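Long-range contact in fatty acid-binding protein TM_1468 (Thermotoga maritima, PDB 1VPV), which binds long-chain fatty acids such as palmitate and may take part in lipid transport or fatty acid metabolism: residues K14-V19 with K32-S37. Sequence-based numbering, arbitrary orientation.
Sequences KVKILV and KYDIDS
Lys16 and Asp34 form a salt bridge where the two segments begin to pair, NZ lying 2.6 Å from OD1. The ammonium group reaches the syn side of the carboxylate, 25° out of its plane, and the two side chains cross at about a right angle. A bend at chi2 (83°) turns the Lys16 chain, whose CE packs on Asp36 CB at 3.8 Å. A methionine in place of Lys16 would probably leave Asp34 OD1 without its charged mate. On this same face Leu18 CD1 lies against the carbonyl oxygen of Asp36 (3.5 Å), with Asp36 CB a little farther off. On the opposite face Ile17 CG2 meets Ile35 CG1 at 3.9 Å, and Val19 CG2 touches Ile35 CG2 at 4.1 Å, an apolar row. Between the faces runs parallel pairing: Asp36 N donates to Ile17 O (3.0 Å), and Asp36 O accepts from Val19 N (2.9 Å), so one residue bonds to both sides of Leu18. Further out, Asp36 OD2 is held by Arg86 and Tyr90 and Asp34 OD2 by Tyr95 OH, while Arg145 binds the carbonyls of Val15, Tyr33 and Asp34. The pairing closes a beta-alpha-beta unit, strand 15-20, short helix 29-32 and strand 35-43, within the DegV fold. Helix 80-92 packs on the Lys16 and Leu18 face, helix 138-149 on the Ile17 and Ile35 face, and strand 97-102 pairs with the other edge of strand 15-20.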
ATOM      1  N   LYS A  14       2.245  10.168 -23.304  1.00 26.68           N
ATOM      2  CA  LYS A  14       1.115   9.743 -22.490  1.00 23.38           C
ATOM      3  C   LYS A  14       1.533   8.531 -21.680  1.00 22.36           C
ATOM      4  O   LYS A  14       1.955   7.503 -22.237  1.00 20.48           O
ATOM      5  CB  LYS A  14      -0.080   9.399 -23.386  1.00 25.26           C
ATOM      6  CG  LYS A  14      -0.767  10.627 -24.054  1.00 23.90           C
ATOM      7  CD  LYS A  14      -2.048  10.223 -24.803  1.00 16.75           C
ATOM      8  CE  LYS A  14      -1.714   9.351 -25.978  1.00 18.52           C
ATOM      9  NZ  LYS A  14      -2.770   9.324 -27.030  1.00 22.41           N
ATOM     10  N   VAL A  15       1.408   8.649 -20.364  1.00 22.11           N
ATOM     11  CA  VAL A  15       1.903   7.626 -19.439  1.00 21.84           C
ATOM     12  C   VAL A  15       0.814   6.963 -18.600  1.00 20.01           C
ATOM     13  O   VAL A  15       0.087   7.635 -17.885  1.00 19.95           O
ATOM     14  CB  VAL A  15       2.943   8.238 -18.472  1.00 21.91           C
ATOM     15  CG1 VAL A  15       3.600   7.151 -17.638  1.00 24.49           C
ATOM     16  CG2 VAL A  15       4.002   8.990 -19.240  1.00 25.17           C
ATOM     17  N   LYS A  16       0.715   5.640 -18.674  1.00 21.64           N
ATOM     18  CA  LYS A  16      -0.136   4.865 -17.758  1.00 20.92           C
ATOM     19  C   LYS A  16       0.623   4.584 -16.482  1.00 22.43           C
ATOM     20  O   LYS A  16       1.818   4.276 -16.530  1.00 23.23           O
ATOM     21  CB  LYS A  16      -0.498   3.510 -18.354  1.00 20.75           C
ATOM     22  CG  LYS A  16      -1.565   2.771 -17.556  1.00 18.26           C
ATOM     23  CD  LYS A  16      -2.962   3.273 -17.959  1.00 18.18           C
ATOM     24  CE  LYS A  16      -3.971   3.029 -16.878  1.00 17.18           C
ATOM     25  NZ  LYS A  16      -5.272   3.564 -17.321  1.00 16.92           N
ATOM     26  N   ILE A  17      -0.067   4.658 -15.348  1.00 21.81           N
ATOM     27  CA  ILE A  17       0.529   4.260 -14.089  1.00 21.17           C
ATOM     28  C   ILE A  17      -0.213   3.008 -13.626  1.00 22.06           C
ATOM     29  O   ILE A  17      -1.434   2.973 -13.585  1.00 21.19           O
ATOM     30  CB  ILE A  17       0.433   5.367 -13.036  1.00 20.01           C
ATOM     31  CG1 ILE A  17       1.297   6.550 -13.446  1.00 24.20           C
ATOM     32  CG2 ILE A  17       0.859   4.850 -11.655  1.00 17.04           C
ATOM     33  CD1 ILE A  17       1.088   7.828 -12.600  1.00 22.72           C
ATOM     34  N   LEU A  18       0.541   1.974 -13.296  1.00 21.05           N
ATOM     35  CA  LEU A  18      -0.037   0.752 -12.774  1.00 22.69           C
ATOM     36  C   LEU A  18       0.501   0.499 -11.366  1.00 22.34           C
ATOM     37  O   LEU A  18       1.713   0.555 -11.140  1.00 25.40           O
ATOM     38  CB  LEU A  18       0.339  -0.408 -13.688  1.00 23.21           C
ATOM     39  CG  LEU A  18      -0.182  -1.774 -13.275  1.00 20.44           C
ATOM     40  CD1 LEU A  18      -1.672  -1.846 -13.443  1.00 20.28           C
ATOM     41  CD2 LEU A  18       0.518  -2.819 -14.137  1.00 23.16           C
ATOM     42  N   VAL A  19      -0.382   0.255 -10.410  1.00 21.91           N
ATOM     43  CA  VAL A  19       0.063  -0.314  -9.107  1.00 20.81           C
ATOM     44  C   VAL A  19      -0.566  -1.704  -9.011  1.00 20.65           C
ATOM     45  O   VAL A  19      -1.445  -2.055  -9.789  1.00 22.43           O
ATOM     46  CB  VAL A  19      -0.334   0.554  -7.893  1.00 19.35           C
ATOM     47  CG1 VAL A  19       0.237   2.000  -8.030  1.00 21.20           C
ATOM     48  CG2 VAL A  19      -1.865   0.599  -7.717  1.00 23.14           C
ATOM     49  N   LYS A  32      -8.969   9.682 -11.512  1.00 21.96           N
ATOM     50  CA  LYS A  32      -8.508  11.034 -11.324  1.00 21.78           C
ATOM     51  C   LYS A  32      -7.007  11.194 -11.690  1.00 22.19           C
ATOM     52  O   LYS A  32      -6.629  12.203 -12.284  1.00 19.61           O
ATOM     53  CB  LYS A  32      -8.785  11.428  -9.869  1.00 21.06           C
ATOM     54  CG  LYS A  32      -8.318  12.804  -9.426  1.00 24.99           C
ATOM     55  CD  LYS A  32      -8.972  13.150  -8.070  1.00 28.27           C
ATOM     56  CE  LYS A  32      -8.106  14.054  -7.189  1.00 38.06           C
ATOM     57  NZ  LYS A  32      -7.716  15.319  -7.858  1.00 42.58           N
ATOM     58  N   TYR A  33      -6.171  10.212 -11.330  1.00 20.57           N
ATOM     59  CA  TYR A  33      -4.750  10.223 -11.682  1.00 22.75           C
ATOM     60  C   TYR A  33      -4.381   9.161 -12.734  1.00 23.18           C
ATOM     61  O   TYR A  33      -3.177   8.907 -12.969  1.00 22.40           O
ATOM     62  CB  TYR A  33      -3.871  10.054 -10.422  1.00 22.80           C
ATOM     63  CG  TYR A  33      -4.067  11.172  -9.440  1.00 22.54           C
ATOM     64  CD1 TYR A  33      -3.707  12.484  -9.767  1.00 24.05           C
ATOM     65  CD2 TYR A  33      -4.647  10.946  -8.208  1.00 19.72           C
ATOM     66  CE1 TYR A  33      -3.900  13.530  -8.858  1.00 21.69           C
ATOM     67  CE2 TYR A  33      -4.856  11.981  -7.312  1.00 21.40           C
ATOM     68  CZ  TYR A  33      -4.474  13.263  -7.635  1.00 21.21           C
ATOM     69  OH  TYR A  33      -4.677  14.275  -6.725  1.00 25.68           O
ATOM     70  N   ASP A  34      -5.396   8.579 -13.382  1.00 22.36           N
ATOM     71  CA  ASP A  34      -5.194   7.524 -14.406  1.00 22.73           C
ATOM     72  C   ASP A  34      -4.218   6.409 -13.898  1.00 22.61           C
ATOM     73  O   ASP A  34      -3.149   6.130 -14.474  1.00 18.83           O
ATOM     74  CB  ASP A  34      -4.759   8.139 -15.745  1.00 21.35           C
ATOM     75  CG  ASP A  34      -4.820   7.124 -16.906  1.00 29.36           C
ATOM     76  OD1 ASP A  34      -5.476   6.075 -16.721  1.00 30.87           O
ATOM     77  OD2 ASP A  34      -4.237   7.366 -17.995  1.00 28.04           O
ATOM     78  N   ILE A  35      -4.597   5.827 -12.765  1.00 22.94           N
ATOM     79  CA  ILE A  35      -3.860   4.762 -12.152  1.00 22.94           C
ATOM     80  C   ILE A  35      -4.759   3.504 -12.200  1.00 23.00           C
ATOM     81  O   ILE A  35      -5.910   3.544 -11.796  1.00 21.15           O
ATOM     82  CB  ILE A  35      -3.519   5.091 -10.698  1.00 24.02           C
ATOM     83  CG1 ILE A  35      -2.580   6.294 -10.604  1.00 25.81           C
ATOM     84  CG2 ILE A  35      -2.915   3.875  -9.987  1.00 25.57           C
ATOM     85  CD1 ILE A  35      -2.468   6.850  -9.206  1.00 23.22           C
ATOM     86  N   ASP A  36      -4.193   2.402 -12.686  1.00 22.68           N
ATOM     87  CA  ASP A  36      -4.850   1.124 -12.755  1.00 22.30           C
ATOM     88  C   ASP A  36      -4.272   0.240 -11.667  1.00 22.03           C
ATOM     89  O   ASP A  36      -3.138   0.457 -11.213  1.00 25.51           O
ATOM     90  CB  ASP A  36      -4.547   0.510 -14.118  1.00 24.33           C
ATOM     91  CG  ASP A  36      -5.536  -0.581 -14.535  1.00 29.42           C
ATOM     92  OD1 ASP A  36      -6.484  -0.899 -13.776  1.00 27.51           O
ATOM     93  OD2 ASP A  36      -5.330  -1.122 -15.648  1.00 30.64           O
ATOM     94  N   SER A  37      -5.045  -0.769 -11.281  1.00 20.87           N
ATOM     95  CA  SER A  37      -4.671  -1.723 -10.257  1.00 22.47           C
ATOM     96  C   SER A  37      -4.637  -3.152 -10.840  1.00 23.26           C
ATOM     97  O   SER A  37      -5.614  -3.600 -11.429  1.00 21.46           O
ATOM     98  CB  SER A  37      -5.683  -1.654  -9.101  1.00 21.12           C
ATOM     99  OG  SER A  37      -5.171  -2.326  -7.968  1.00 27.83           O
TER